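Side-chain contacts in restriction endonuclease S subunits (PDB 3OKG), which belongs to the specificity-subunit family of type I restriction-modification systems and probably binds DNA as part of a methyltransferase built from M and S polypeptides: residues Y98-A103 against F141-L146; L133-R138 against A182-L187; R196-A201 against K386-E391; E206-T211 against D376-Q381; A212-F217 against L331-P336. All blocks are in the same frame, centred on the assembly; numbering follows the deposited sequence.

Contact 1: residues Y98-A103 against F141-L146; sequences YLKNIA and FITNQL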
# COMPACT_ATOMS: atom_id res chain seq x y z
N TYR A 98 -10.42 12.69 -12.73
CA TYR A 98 -10.13 12.26 -11.38
C TYR A 98 -8.78 11.56 -11.34
O TYR A 98 -8.23 11.36 -10.27
CB TYR A 98 -11.22 11.32 -10.86
CG TYR A 98 -11.44 10.12 -11.74
CD1 TYR A 98 -10.70 8.95 -11.55
CD2 TYR A 98 -12.41 10.13 -12.76
CE1 TYR A 98 -10.88 7.85 -12.34
CE2 TYR A 98 -12.60 9.02 -13.55
CZ TYR A 98 -11.85 7.89 -13.34
OH TYR A 98 -12.01 6.77 -14.13
N LEU A 99 -8.26 11.18 -12.50
CA LEU A 99 -6.97 10.49 -12.52
C LEU A 99 -5.80 11.45 -12.20
O LEU A 99 -4.74 11.02 -11.81
CB LEU A 99 -6.75 9.79 -13.86
CG LEU A 99 -7.63 8.58 -14.18
CD1 LEU A 99 -7.38 8.03 -15.59
CD2 LEU A 99 -7.44 7.50 -13.14
N LYS A 100 -6.04 12.74 -12.40
CA LYS A 100 -5.04 13.80 -12.17
C LYS A 100 -3.89 13.73 -13.16
O LYS A 100 -2.73 13.96 -12.81
CB LYS A 100 -4.50 13.78 -10.74
CG LYS A 100 -5.56 13.63 -9.67
CD LYS A 100 -6.34 14.87 -9.44
CE LYS A 100 -7.16 14.72 -8.13
NZ LYS A 100 -7.94 15.95 -7.83
N ASN A 101 -4.22 13.44 -14.41
CA ASN A 101 -3.25 13.66 -15.48
C ASN A 101 -3.13 15.16 -15.73
O ASN A 101 -3.72 15.73 -16.64
CB ASN A 101 -3.66 12.87 -16.73
CG ASN A 101 -3.46 11.39 -16.53
OD1 ASN A 101 -4.38 10.60 -16.68
ND2 ASN A 101 -2.24 11.02 -16.15
N ILE A 102 -2.36 15.80 -14.86
CA ILE A 102 -2.34 17.25 -14.81
C ILE A 102 -0.90 17.61 -14.51
O ILE A 102 -0.34 17.05 -13.57
CB ILE A 102 -3.19 17.77 -13.65
CG1 ILE A 102 -4.67 17.35 -13.83
CG2 ILE A 102 -3.04 19.30 -13.50
CD1 ILE A 102 -5.48 17.45 -12.54
N ALA A 103 -0.31 18.54 -15.26
CA ALA A 103 1.14 18.74 -15.13
C ALA A 103 1.53 20.13 -15.52
O ALA A 103 0.80 20.79 -16.24
CB ALA A 103 1.88 17.76 -16.01
N PHE A 141 -10.98 19.97 -5.25
CA PHE A 141 -11.89 21.12 -5.28
C PHE A 141 -12.25 21.50 -6.73
O PHE A 141 -13.37 21.97 -7.01
CB PHE A 141 -11.29 22.33 -4.56
CG PHE A 141 -12.21 23.51 -4.50
CD1 PHE A 141 -13.28 23.52 -3.62
CD2 PHE A 141 -12.02 24.60 -5.34
CE1 PHE A 141 -14.15 24.61 -3.56
CE2 PHE A 141 -12.88 25.68 -5.29
CZ PHE A 141 -13.95 25.68 -4.41
N ILE A 142 -11.30 21.30 -7.65
CA ILE A 142 -11.52 21.58 -9.07
C ILE A 142 -12.27 20.46 -9.78
O ILE A 142 -13.28 20.71 -10.43
CB ILE A 142 -10.18 21.83 -9.82
CG1 ILE A 142 -9.53 23.12 -9.33
CG2 ILE A 142 -10.39 21.84 -11.34
CD1 ILE A 142 -10.45 24.32 -9.21
N THR A 143 -11.77 19.24 -9.63
CA THR A 143 -12.41 18.02 -10.12
C THR A 143 -13.87 18.01 -9.82
O THR A 143 -14.72 17.70 -10.66
CB THR A 143 -11.92 16.81 -9.29
OG1 THR A 143 -10.50 16.76 -9.32
CG2 THR A 143 -12.52 15.48 -9.78
N ASN A 144 -14.17 18.32 -8.56
CA ASN A 144 -15.50 18.13 -8.03
C ASN A 144 -16.49 19.14 -8.62
O ASN A 144 -17.71 18.99 -8.49
CB ASN A 144 -15.45 18.17 -6.51
CG ASN A 144 -14.79 16.90 -5.88
OD1 ASN A 144 -14.49 15.91 -6.57
ND2 ASN A 144 -14.55 16.96 -4.57
N GLN A 145 -15.95 20.15 -9.31
CA GLN A 145 -16.80 21.16 -9.95
C GLN A 145 -17.18 20.81 -11.39
O GLN A 145 -18.03 21.47 -12.01
CB GLN A 145 -16.11 22.52 -9.93
CG GLN A 145 -15.98 23.15 -8.57
CD GLN A 145 -15.35 24.52 -8.69
OE1 GLN A 145 -15.89 25.40 -9.34
NE2 GLN A 145 -14.17 24.70 -8.09
N LEU A 146 -16.56 19.77 -11.93
CA LEU A 146 -16.77 19.44 -13.34
C LEU A 146 -18.00 18.55 -13.48
O LEU A 146 -17.95 17.33 -13.31
CB LEU A 146 -15.52 18.77 -13.92
CG LEU A 146 -14.31 19.71 -13.86
CD1 LEU A 146 -13.07 18.92 -14.29
CD2 LEU A 146 -14.51 20.93 -14.74
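Tyr98 and Thr143 mark the closest approach of the two backbones, with CA atoms 6.3 Å apart where a 3-10 segment faces helix 140-143. The contact is small and has two halves, because threonine offers one apolar and one polar branch. Its methyl CG2 rests 4.3 Å from Tyr98 CA, while the phenol of Tyr98 leads off in another direction. Its hydroxyl, set beside the backbone N and anti to the carbonyl carbon (chi1 -54°), lies 3.1 Å from Lys100 NZ. The lysine chain bends at chi2 and then runs straight, crossing the threonine side chain at about a right angle. Its ammonium also forms a salt bridge with Asp140 and donates to the backbone carbonyl of Arg138. Thr143 to Leu146 form a type I beta turn, and here Gln145 NE2 donates to Phe141 O at 3.0 Å, from above the carbonyl plane. A long, flexible cation suits this place, since it can reach from the loop to the junction of two helices. The chemistry implies that the charge of the buried Lys100 is probably balanced mainly by Asp140, with Thr143 OG1 a further polar neighbour.

Contact 2: residues L133-R138 against A182-L187; sequences LFHLCR and AKVEAL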
# COMPACT_ATOMS: atom_id res chain seq x y z
N LEU A 133 -1.24 27.84 -10.06
CA LEU A 133 -2.29 27.19 -10.86
C LEU A 133 -2.13 25.66 -10.95
O LEU A 133 -3.11 24.90 -10.90
CB LEU A 133 -2.40 27.80 -12.27
CG LEU A 133 -2.74 29.30 -12.32
CD1 LEU A 133 -3.01 29.72 -13.75
CD2 LEU A 133 -4.00 29.61 -11.46
N PHE A 134 -0.89 25.21 -11.13
CA PHE A 134 -0.63 23.77 -11.22
C PHE A 134 -1.17 23.08 -9.96
O PHE A 134 -1.96 22.14 -10.04
CB PHE A 134 0.89 23.54 -11.29
CG PHE A 134 1.31 22.11 -11.04
CD1 PHE A 134 0.76 21.08 -11.80
CD2 PHE A 134 2.25 21.81 -10.07
CE1 PHE A 134 1.16 19.74 -11.59
CE2 PHE A 134 2.64 20.46 -9.86
CZ PHE A 134 2.06 19.43 -10.63
N HIS A 135 -0.74 23.54 -8.79
CA HIS A 135 -1.16 22.87 -7.56
C HIS A 135 -2.65 22.98 -7.29
O HIS A 135 -3.31 22.04 -6.89
CB HIS A 135 -0.35 23.39 -6.36
CG HIS A 135 1.05 22.90 -6.36
ND1 HIS A 135 1.37 21.58 -6.14
CD2 HIS A 135 2.23 23.55 -6.53
CE1 HIS A 135 2.68 21.42 -6.19
NE2 HIS A 135 3.23 22.61 -6.42
N LEU A 136 -3.18 24.16 -7.58
CA LEU A 136 -4.62 24.40 -7.49
C LEU A 136 -5.40 23.44 -8.38
O LEU A 136 -6.37 22.83 -7.94
CB LEU A 136 -4.95 25.85 -7.88
CG LEU A 136 -6.32 26.37 -7.44
CD1 LEU A 136 -6.57 26.06 -5.97
CD2 LEU A 136 -6.43 27.86 -7.70
N CYS A 137 -4.98 23.29 -9.64
CA CYS A 137 -5.66 22.40 -10.56
C CYS A 137 -5.60 20.93 -10.19
O CYS A 137 -6.41 20.14 -10.65
CB CYS A 137 -5.16 22.60 -11.99
SG CYS A 137 -5.75 24.16 -12.64
N ARG A 138 -4.62 20.55 -9.37
CA ARG A 138 -4.58 19.16 -8.90
C ARG A 138 -5.54 18.87 -7.75
O ARG A 138 -5.68 17.71 -7.33
CB ARG A 138 -3.14 18.80 -8.49
CG ARG A 138 -2.28 18.67 -9.73
CD ARG A 138 -0.98 18.01 -9.49
NE ARG A 138 -1.07 16.74 -8.79
CZ ARG A 138 -1.17 15.55 -9.35
NH1 ARG A 138 -1.22 15.41 -10.66
NH2 ARG A 138 -1.21 14.48 -8.58
N ALA A 182 5.74 27.05 -2.25
CA ALA A 182 6.92 26.56 -1.56
C ALA A 182 6.55 25.62 -0.40
O ALA A 182 7.19 24.59 -0.20
CB ALA A 182 7.82 27.74 -1.06
N LYS A 183 5.51 25.99 0.35
CA LYS A 183 5.11 25.19 1.51
C LYS A 183 4.52 23.86 1.07
O LYS A 183 4.81 22.83 1.66
CB LYS A 183 4.05 25.92 2.34
CG LYS A 183 4.51 27.24 2.94
CD LYS A 183 5.47 27.03 4.10
CE LYS A 183 5.65 28.31 4.93
NZ LYS A 183 6.31 28.04 6.25
N VAL A 184 3.71 23.89 0.02
CA VAL A 184 3.13 22.64 -0.50
C VAL A 184 4.21 21.68 -0.97
O VAL A 184 4.20 20.49 -0.62
CB VAL A 184 2.16 22.94 -1.66
CG1 VAL A 184 1.89 21.67 -2.48
CG2 VAL A 184 0.86 23.59 -1.13
N GLU A 185 5.16 22.19 -1.76
CA GLU A 185 6.22 21.33 -2.25
C GLU A 185 7.12 20.78 -1.13
O GLU A 185 7.53 19.63 -1.17
CB GLU A 185 7.00 22.04 -3.40
CG GLU A 185 6.01 22.28 -4.60
CD GLU A 185 6.59 23.02 -5.82
OE1 GLU A 185 7.73 23.50 -5.74
OE2 GLU A 185 5.88 23.15 -6.86
N ALA A 186 7.40 21.58 -0.11
CA ALA A 186 8.19 21.10 1.01
C ALA A 186 7.46 20.02 1.79
O ALA A 186 8.07 18.99 2.16
CB ALA A 186 8.60 22.26 1.93
N LEU A 187 6.18 20.23 2.05
CA LEU A 187 5.38 19.21 2.73
C LEU A 187 5.36 17.89 1.96
O LEU A 187 5.51 16.82 2.55
CB LEU A 187 3.94 19.70 2.93
CG LEU A 187 3.38 20.12 4.28
CD1 LEU A 187 4.46 20.45 5.28
CD2 LEU A 187 2.40 21.30 4.11
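His135 NE2 donates to Glu185 OE2 over 2.7 Å in a nearly straight bond, 173° at the hydrogen. The oxygen lies in the plane of the imidazole and is met on its anti side, with ring and carboxylate planes 62° apart. Glu185 has a chain extended beyond CG, which carries OE2 to the ring edge. The ring is also gripped through its faces: Phe134 CD2 sits over the centre of one, and on the opposite face Val184 CG1 makes a CH-pi contact 3.9 Å from the centroid. His135 ND1 is buried without a polar partner, which is consistent with a neutral ring protonated at NE2. With an alanine here, Glu185 would probably lose its hydrogen-bond mate and a gap would open between Phe134 and Val184. Histidine suits the site because it is flat enough to be sandwiched and polar at its edge. Leu404 of helix 392-407 packs on both His135 and Val184, and the whole is a helix-helix interface that joins helix 130-137 to the long helix 174-216, whose 182-187 part lies in a predicted coiled coil.

Contact 3: residues R196-A201 against K386-E391; sequences RLRAEA and KRAQAE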
# COMPACT_ATOMS: atom_id res chain seq x y z
N ARG A 196 10.70 6.75 2.57
CA ARG A 196 12.05 6.17 2.45
C ARG A 196 12.55 5.69 3.79
O ARG A 196 13.13 4.61 3.90
CB ARG A 196 13.04 7.20 1.91
CG ARG A 196 13.02 7.38 0.42
CD ARG A 196 13.65 8.72 -0.01
NE ARG A 196 13.05 9.07 -1.29
CZ ARG A 196 12.89 10.30 -1.77
NH1 ARG A 196 13.29 11.35 -1.07
NH2 ARG A 196 12.30 10.46 -2.94
N LEU A 197 12.34 6.51 4.81
CA LEU A 197 12.77 6.16 6.15
C LEU A 197 12.10 4.86 6.59
O LEU A 197 12.75 3.98 7.15
CB LEU A 197 12.37 7.29 7.10
CG LEU A 197 12.98 7.16 8.50
CD1 LEU A 197 14.51 7.18 8.44
CD2 LEU A 197 12.41 8.28 9.39
N ARG A 198 10.79 4.77 6.35
CA ARG A 198 10.02 3.59 6.71
C ARG A 198 10.61 2.36 6.04
O ARG A 198 10.86 1.35 6.68
CB ARG A 198 8.55 3.76 6.31
CG ARG A 198 7.63 2.69 6.86
CD ARG A 198 6.32 3.29 7.36
NE ARG A 198 5.86 4.38 6.51
CZ ARG A 198 5.27 5.48 6.97
NH1 ARG A 198 5.07 5.64 8.27
NH2 ARG A 198 4.88 6.42 6.12
N ALA A 199 10.85 2.48 4.74
CA ALA A 199 11.47 1.40 3.97
C ALA A 199 12.78 0.95 4.62
O ALA A 199 13.05 -0.25 4.69
CB ALA A 199 11.71 1.84 2.54
N GLU A 200 13.58 1.90 5.08
CA GLU A 200 14.85 1.57 5.70
C GLU A 200 14.59 0.84 7.02
O GLU A 200 15.29 -0.14 7.32
CB GLU A 200 15.71 2.82 5.93
CG GLU A 200 16.27 3.40 4.65
CD GLU A 200 16.88 4.78 4.86
OE1 GLU A 200 16.90 5.25 6.01
OE2 GLU A 200 17.32 5.38 3.86
N ALA A 201 13.60 1.32 7.78
CA ALA A 201 13.28 0.72 9.08
C ALA A 201 12.79 -0.71 8.90
O ALA A 201 13.17 -1.63 9.64
CB ALA A 201 12.23 1.55 9.83
N LYS A 386 5.31 -3.23 8.08
CA LYS A 386 4.84 -3.83 6.84
C LYS A 386 3.57 -3.13 6.39
O LYS A 386 3.44 -2.75 5.23
CB LYS A 386 4.61 -5.33 7.06
CG LYS A 386 3.72 -5.98 6.02
CD LYS A 386 3.32 -7.39 6.44
CE LYS A 386 2.05 -7.84 5.72
NZ LYS A 386 2.22 -7.82 4.24
N ARG A 387 2.65 -2.94 7.33
CA ARG A 387 1.35 -2.31 7.06
C ARG A 387 1.43 -0.79 6.90
O ARG A 387 0.67 -0.20 6.13
CB ARG A 387 0.36 -2.64 8.18
CG ARG A 387 -0.49 -3.87 7.90
CD ARG A 387 -1.52 -4.12 9.01
NE ARG A 387 -0.92 -4.70 10.21
CZ ARG A 387 -0.67 -6.00 10.38
NH1 ARG A 387 -0.96 -6.87 9.42
NH2 ARG A 387 -0.13 -6.44 11.52
N ALA A 388 2.34 -0.16 7.64
CA ALA A 388 2.47 1.29 7.60
C ALA A 388 2.99 1.79 6.25
O ALA A 388 2.94 3.00 5.97
CB ALA A 388 3.38 1.79 8.73
N GLN A 389 3.50 0.88 5.43
CA GLN A 389 3.95 1.27 4.10
C GLN A 389 2.77 1.10 3.15
O GLN A 389 2.54 0.01 2.64
CB GLN A 389 5.16 0.45 3.63
CG GLN A 389 6.54 1.09 3.95
CD GLN A 389 6.82 2.43 3.22
OE1 GLN A 389 7.72 2.52 2.37
NE2 GLN A 389 6.08 3.48 3.57
N ALA A 390 2.03 2.18 2.94
CA ALA A 390 0.85 2.19 2.07
C ALA A 390 1.30 2.17 0.62
O ALA A 390 2.44 2.58 0.32
CB ALA A 390 -0.00 3.44 2.33
N GLU A 391 0.44 1.72 -0.28
CA GLU A 391 0.85 1.65 -1.67
C GLU A 391 1.08 3.08 -2.16
O GLU A 391 0.46 4.03 -1.67
CB GLU A 391 -0.17 0.89 -2.53
CG GLU A 391 -1.29 1.72 -3.11
CD GLU A 391 -0.96 2.29 -4.48
OE1 GLU A 391 -1.75 3.13 -4.97
OE2 GLU A 391 0.07 1.88 -5.07
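The aliphatic parts of Arg198 and Gln389 pack against each other in this surface contact, and Ala388 joins them. Arg198 CG, anti to its own nitrogen (chi1 -170°), lies 3.5 Å from Gln389 CG, so that the methylene parts of two polar residues meet. The arginine chain then bends at chi2 and again at chi3, and this brings CD to 3.6 Å from Ala388 CB. Alanine suits that position, since its short side chain lets Arg198 CD come close to the backbone. Ala199 lies at the margin, beside Gln389.

The polar approaches are close but less well defined. Ala388 O sits over one face of the guanidinium, 3.3 Å from Arg198 NE, but the angle is too poor for a hydrogen bond; the approach may still be favourable electrostatically, the carbonyl oxygen lying over the cationic group. The amide of Gln389 lies near the guanidinium edge, its plane turned 41° from it. Glu395 gives Arg198 a distant, weak ionic partner.

Helix 365-388 ends here, and Glu391 caps the start of helix 392-407 through the backbone N of Ala394. Leu385, about one turn back in helix 365-388, touches both Arg198 and Ala201, so the unbroken helix 174-216 runs beside the break between two successive helices.

Contact 4: residues E206-T211 against D376-Q381; sequences ELLMQT and DQIQQQ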
# COMPACT_ATOMS: atom_id res chain seq x y z
N GLU A 206 13.53 -6.17 10.12
CA GLU A 206 13.48 -7.57 9.70
C GLU A 206 14.80 -8.26 10.02
O GLU A 206 14.82 -9.39 10.51
CB GLU A 206 13.16 -7.67 8.21
CG GLU A 206 11.69 -7.43 7.91
CD GLU A 206 11.39 -7.39 6.43
OE1 GLU A 206 12.31 -7.67 5.62
OE2 GLU A 206 10.24 -7.07 6.06
N LEU A 207 15.90 -7.56 9.76
CA LEU A 207 17.23 -8.08 10.02
C LEU A 207 17.43 -8.33 11.52
O LEU A 207 17.99 -9.35 11.94
CB LEU A 207 18.28 -7.10 9.49
CG LEU A 207 19.51 -7.70 8.82
CD1 LEU A 207 20.24 -6.63 8.01
CD2 LEU A 207 20.42 -8.31 9.87
N LEU A 208 16.96 -7.39 12.32
CA LEU A 208 16.95 -7.55 13.77
C LEU A 208 16.24 -8.84 14.22
O LEU A 208 16.74 -9.55 15.10
CB LEU A 208 16.28 -6.34 14.42
CG LEU A 208 16.17 -6.39 15.94
CD1 LEU A 208 17.50 -6.82 16.58
CD2 LEU A 208 15.71 -5.06 16.49
N MET A 209 15.08 -9.11 13.65
CA MET A 209 14.30 -10.28 14.06
C MET A 209 15.09 -11.54 13.73
O MET A 209 15.30 -12.41 14.58
CB MET A 209 12.96 -10.31 13.35
CG MET A 209 12.17 -11.60 13.55
SD MET A 209 11.75 -11.84 15.29
CE MET A 209 10.27 -10.89 15.32
N GLN A 210 15.52 -11.61 12.47
CA GLN A 210 16.31 -12.74 11.97
C GLN A 210 17.57 -12.98 12.82
O GLN A 210 17.86 -14.12 13.20
CB GLN A 210 16.63 -12.51 10.49
CG GLN A 210 17.47 -13.59 9.83
CD GLN A 210 17.67 -13.33 8.34
OE1 GLN A 210 16.75 -13.52 7.54
NE2 GLN A 210 18.88 -12.91 7.97
N THR A 211 18.29 -11.91 13.16
CA THR A 211 19.46 -11.97 14.02
C THR A 211 19.13 -12.45 15.44
O THR A 211 19.87 -13.25 16.04
CB THR A 211 20.15 -10.58 14.11
OG1 THR A 211 20.69 -10.23 12.83
CG2 THR A 211 21.27 -10.60 15.14
N ASP A 376 8.53 -10.74 20.90
CA ASP A 376 7.19 -10.23 20.63
C ASP A 376 7.26 -8.76 20.26
O ASP A 376 6.53 -8.31 19.37
CB ASP A 376 6.30 -10.39 21.86
CG ASP A 376 5.75 -11.79 22.02
OD1 ASP A 376 5.90 -12.62 21.09
OD2 ASP A 376 5.17 -12.06 23.08
N GLN A 377 8.10 -8.00 20.95
CA GLN A 377 8.23 -6.56 20.65
C GLN A 377 8.70 -6.36 19.20
O GLN A 377 8.12 -5.59 18.45
CB GLN A 377 9.18 -5.89 21.66
CG GLN A 377 9.60 -4.48 21.31
CD GLN A 377 8.87 -3.41 22.12
OE1 GLN A 377 7.77 -3.64 22.64
NE2 GLN A 377 9.49 -2.23 22.23
N ILE A 378 9.74 -7.07 18.79
CA ILE A 378 10.24 -6.98 17.42
C ILE A 378 9.21 -7.46 16.40
O ILE A 378 9.00 -6.84 15.34
CB ILE A 378 11.51 -7.82 17.23
CG1 ILE A 378 12.58 -7.45 18.27
CG2 ILE A 378 12.02 -7.69 15.82
CD1 ILE A 378 13.80 -8.41 18.24
N GLN A 379 8.57 -8.58 16.69
CA GLN A 379 7.58 -9.14 15.76
C GLN A 379 6.45 -8.14 15.53
O GLN A 379 5.97 -7.98 14.41
CB GLN A 379 7.05 -10.47 16.29
CG GLN A 379 5.80 -11.01 15.61
CD GLN A 379 5.18 -12.17 16.41
OE1 GLN A 379 4.39 -11.97 17.34
NE2 GLN A 379 5.56 -13.39 16.05
N GLN A 380 6.03 -7.46 16.59
CA GLN A 380 4.96 -6.48 16.43
C GLN A 380 5.43 -5.30 15.60
O GLN A 380 4.64 -4.68 14.89
CB GLN A 380 4.47 -5.99 17.80
CG GLN A 380 3.73 -7.05 18.58
CD GLN A 380 3.71 -6.74 20.06
OE1 GLN A 380 4.11 -5.66 20.48
NE2 GLN A 380 3.24 -7.70 20.86
N GLN A 381 6.72 -4.99 15.70
CA GLN A 381 7.24 -3.81 15.00
C GLN A 381 7.37 -4.12 13.51
O GLN A 381 6.98 -3.32 12.68
CB GLN A 381 8.58 -3.35 15.61
CG GLN A 381 8.42 -2.82 17.03
CD GLN A 381 9.76 -2.70 17.74
OE1 GLN A 381 10.73 -3.33 17.33
NE2 GLN A 381 9.82 -1.89 18.79
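Met209 and Ile378 have the nearest CA atoms of two roughly antiparallel helices, an arrangement consistent with the coiled-coil arm between the two specificity regions of this protein. The short segments run at 148° to one another with axes 9.5 Å apart, and the CA atoms of these two residues are 6.2 Å apart.

Ile378 points at the facing helix and divides its branches between two partners. Its CG2, anti to the backbone nitrogen, packs against Met209, while the longer arm ends in CD1, 3.9 Å from Leu208 CG. The leucine and isoleucine side chains cross at about a right angle, so a branch point meets a methyl end. A beta-branched residue suits the place, because it fills the space on two sides close to the backbone.

Met209 behaves differently. Its chain starts with CG anti to the backbone N, then folds at chi2 (63°) and chi3 (86°), curling round Ile378 CG2, which lies 3.7 Å from both Met209 CB and Met209 CE. A flexible thioether adapts readily to such a curve. Ala212 touches Ile378 as well, continuing the apolar strip, whereas Gln379 offers mainly its backbone and CB, with its amide directed elsewhere. The closest packing comes at the methyl end of methionine: Met209 CE is 3.2 Å from Gln379 N and 3.4 Å from Gln379 CB.

Contact 5: residues A212-F217 against L331-P336; sequences ALAEVF and LHYLEP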
# COMPACT_ATOMS: atom_id res chain seq x y z
N ALA A 212 18.03 -11.94 15.99
CA ALA A 212 17.62 -12.35 17.34
C ALA A 212 17.26 -13.85 17.39
O ALA A 212 17.61 -14.53 18.34
CB ALA A 212 16.44 -11.50 17.83
N LEU A 213 16.57 -14.35 16.38
CA LEU A 213 16.14 -15.74 16.38
C LEU A 213 17.37 -16.64 16.25
O LEU A 213 17.49 -17.64 16.96
CB LEU A 213 15.16 -16.01 15.24
CG LEU A 213 13.78 -15.33 15.34
CD1 LEU A 213 13.06 -15.39 14.00
CD2 LEU A 213 12.92 -16.01 16.39
N ALA A 214 18.29 -16.28 15.35
CA ALA A 214 19.54 -17.02 15.14
C ALA A 214 20.37 -17.15 16.41
O ALA A 214 21.06 -18.15 16.64
CB ALA A 214 20.38 -16.38 14.04
N GLU A 215 20.32 -16.13 17.25
CA GLU A 215 21.08 -16.15 18.49
C GLU A 215 20.45 -17.08 19.52
O GLU A 215 21.15 -17.87 20.18
CB GLU A 215 21.17 -14.72 19.02
CG GLU A 215 21.96 -14.55 20.27
CD GLU A 215 22.43 -13.13 20.40
OE1 GLU A 215 21.96 -12.28 19.62
OE2 GLU A 215 23.28 -12.86 21.29
N VAL A 216 19.13 -17.03 19.67
CA VAL A 216 18.49 -17.82 20.71
C VAL A 216 18.28 -19.26 20.27
O VAL A 216 18.09 -20.16 21.10
CB VAL A 216 17.13 -17.23 21.19
CG1 VAL A 216 17.33 -15.83 21.76
CG2 VAL A 216 16.13 -17.22 20.07
N PHE A 217 18.27 -19.47 18.95
CA PHE A 217 18.05 -20.79 18.38
C PHE A 217 19.29 -21.22 17.61
O PHE A 217 19.39 -21.02 16.40
CB PHE A 217 16.83 -20.78 17.45
CG PHE A 217 15.55 -20.41 18.15
CD1 PHE A 217 15.22 -20.97 19.37
CD2 PHE A 217 14.67 -19.50 17.57
CE1 PHE A 217 14.04 -20.63 20.01
CE2 PHE A 217 13.49 -19.16 18.21
CZ PHE A 217 13.18 -19.73 19.43
N LEU A 331 9.47 -23.14 15.80
CA LEU A 331 8.91 -23.76 14.60
C LEU A 331 8.88 -22.80 13.42
O LEU A 331 9.11 -23.21 12.28
CB LEU A 331 7.49 -24.27 14.87
CG LEU A 331 7.32 -25.42 15.86
CD1 LEU A 331 5.84 -25.67 16.10
CD2 LEU A 331 8.03 -26.71 15.42
N HIS A 332 8.61 -21.54 13.69
CA HIS A 332 8.60 -20.52 12.64
C HIS A 332 10.01 -20.35 12.09
O HIS A 332 10.21 -20.41 10.89
CB HIS A 332 8.03 -19.20 13.15
CG HIS A 332 7.71 -18.22 12.06
ND1 HIS A 332 8.33 -16.99 11.95
CD2 HIS A 332 6.83 -18.28 11.03
CE1 HIS A 332 7.85 -16.35 10.90
NE2 HIS A 332 6.94 -17.11 10.33
N TYR A 333 10.97 -20.14 12.99
CA TYR A 333 12.38 -20.06 12.62
C TYR A 333 12.86 -21.27 11.82
O TYR A 333 13.70 -21.14 10.94
CB TYR A 333 13.24 -19.88 13.88
CG TYR A 333 14.73 -20.03 13.68
CD1 TYR A 333 15.45 -19.12 12.90
CD2 TYR A 333 15.42 -21.06 14.30
CE1 TYR A 333 16.83 -19.26 12.74
CE2 TYR A 333 16.79 -21.20 14.14
CZ TYR A 333 17.49 -20.31 13.37
OH TYR A 333 18.85 -20.49 13.23
N LEU A 334 12.32 -22.45 12.12
CA LEU A 334 12.70 -23.68 11.43
C LEU A 334 11.92 -23.92 10.14
O LEU A 334 12.08 -24.97 9.52
CB LEU A 334 12.47 -24.90 12.33
CG LEU A 334 13.33 -25.15 13.57
CD1 LEU A 334 13.05 -26.57 14.09
CD2 LEU A 334 14.81 -24.96 13.27
N GLU A 335 11.05 -22.99 9.75
CA GLU A 335 10.14 -23.27 8.64
C GLU A 335 10.84 -23.73 7.34
O GLU A 335 10.41 -24.70 6.72
CB GLU A 335 9.18 -22.11 8.38
CG GLU A 335 7.97 -22.50 7.53
CD GLU A 335 6.83 -21.49 7.59
OE1 GLU A 335 5.88 -21.64 6.79
OE2 GLU A 335 6.89 -20.56 8.42
N PRO A 336 11.92 -23.05 6.93
CA PRO A 336 12.65 -23.47 5.73
C PRO A 336 13.13 -24.92 5.80
O PRO A 336 13.03 -25.65 4.81
CB PRO A 336 13.85 -22.53 5.68
CG PRO A 336 13.41 -21.31 6.44
CD PRO A 336 12.46 -21.79 7.50
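Phe217 and Tyr333 form the tight part of this contact, with Phe217 CB only 3.3 Å from Tyr333 CE2. The two rings are near parallel, planes 28° apart, but slid so far past each other that they barely overlap, with centroids 5.6 Å apart. Tyr333 is brought here by its first torsion, which sets CG anti to the backbone N (chi1 169°) and carries the ring across to the end of helix 174-216. Next to it Leu213 CB packs 3.9 Å from Tyr333 CD1. Tyr333 OH lies 3.3 Å from Phe217 O. The loose side is at the exposed residue Ala214, whose CA is 4.0 Å from Tyr333 OH. Tyrosine suits this border because its ring packs while its hydroxyl reaches the backbone carbonyl of Phe217. A serine at Tyr333 would probably leave Phe217 CB and Leu213 without their aromatic cover and open a gap between the two helix ends. Phe217 is the first residue to leave the helix, and its buried ring is enclosed further, by Val216 CG2 over one face and by edge-to-face pairing with Trp326 and Tyr330. Helix 324-333 thus packs beside the end of helix 174-216, through Tyr333, Tyr330, Tyr329 and Trp326, while Leu375 of helix 365-388 also touches Leu213.

In the fold
Four of the five contacts use helix 174-216: contact 2 near its beginning, contact 3 at its middle, contacts 4 and 5 toward its end, while contact 1 stays within the first specificity region. Contacts 3 and 4 join the same two helices about 15 Å apart between centres, yet contact 3 is a surface meeting of polar chains and contact 4 a partly buried apolar one. Contact 2 is the buried one and combines a short, nearly straight hydrogen bond with face packing. Contact 1 touches it and brings a buried lysine beside a threonine, its ion-pair partner lying just outside, whereas contact 5, aromatic and partly buried, touches contact 4 through Ile378 and Ala212 at the other end of the molecule.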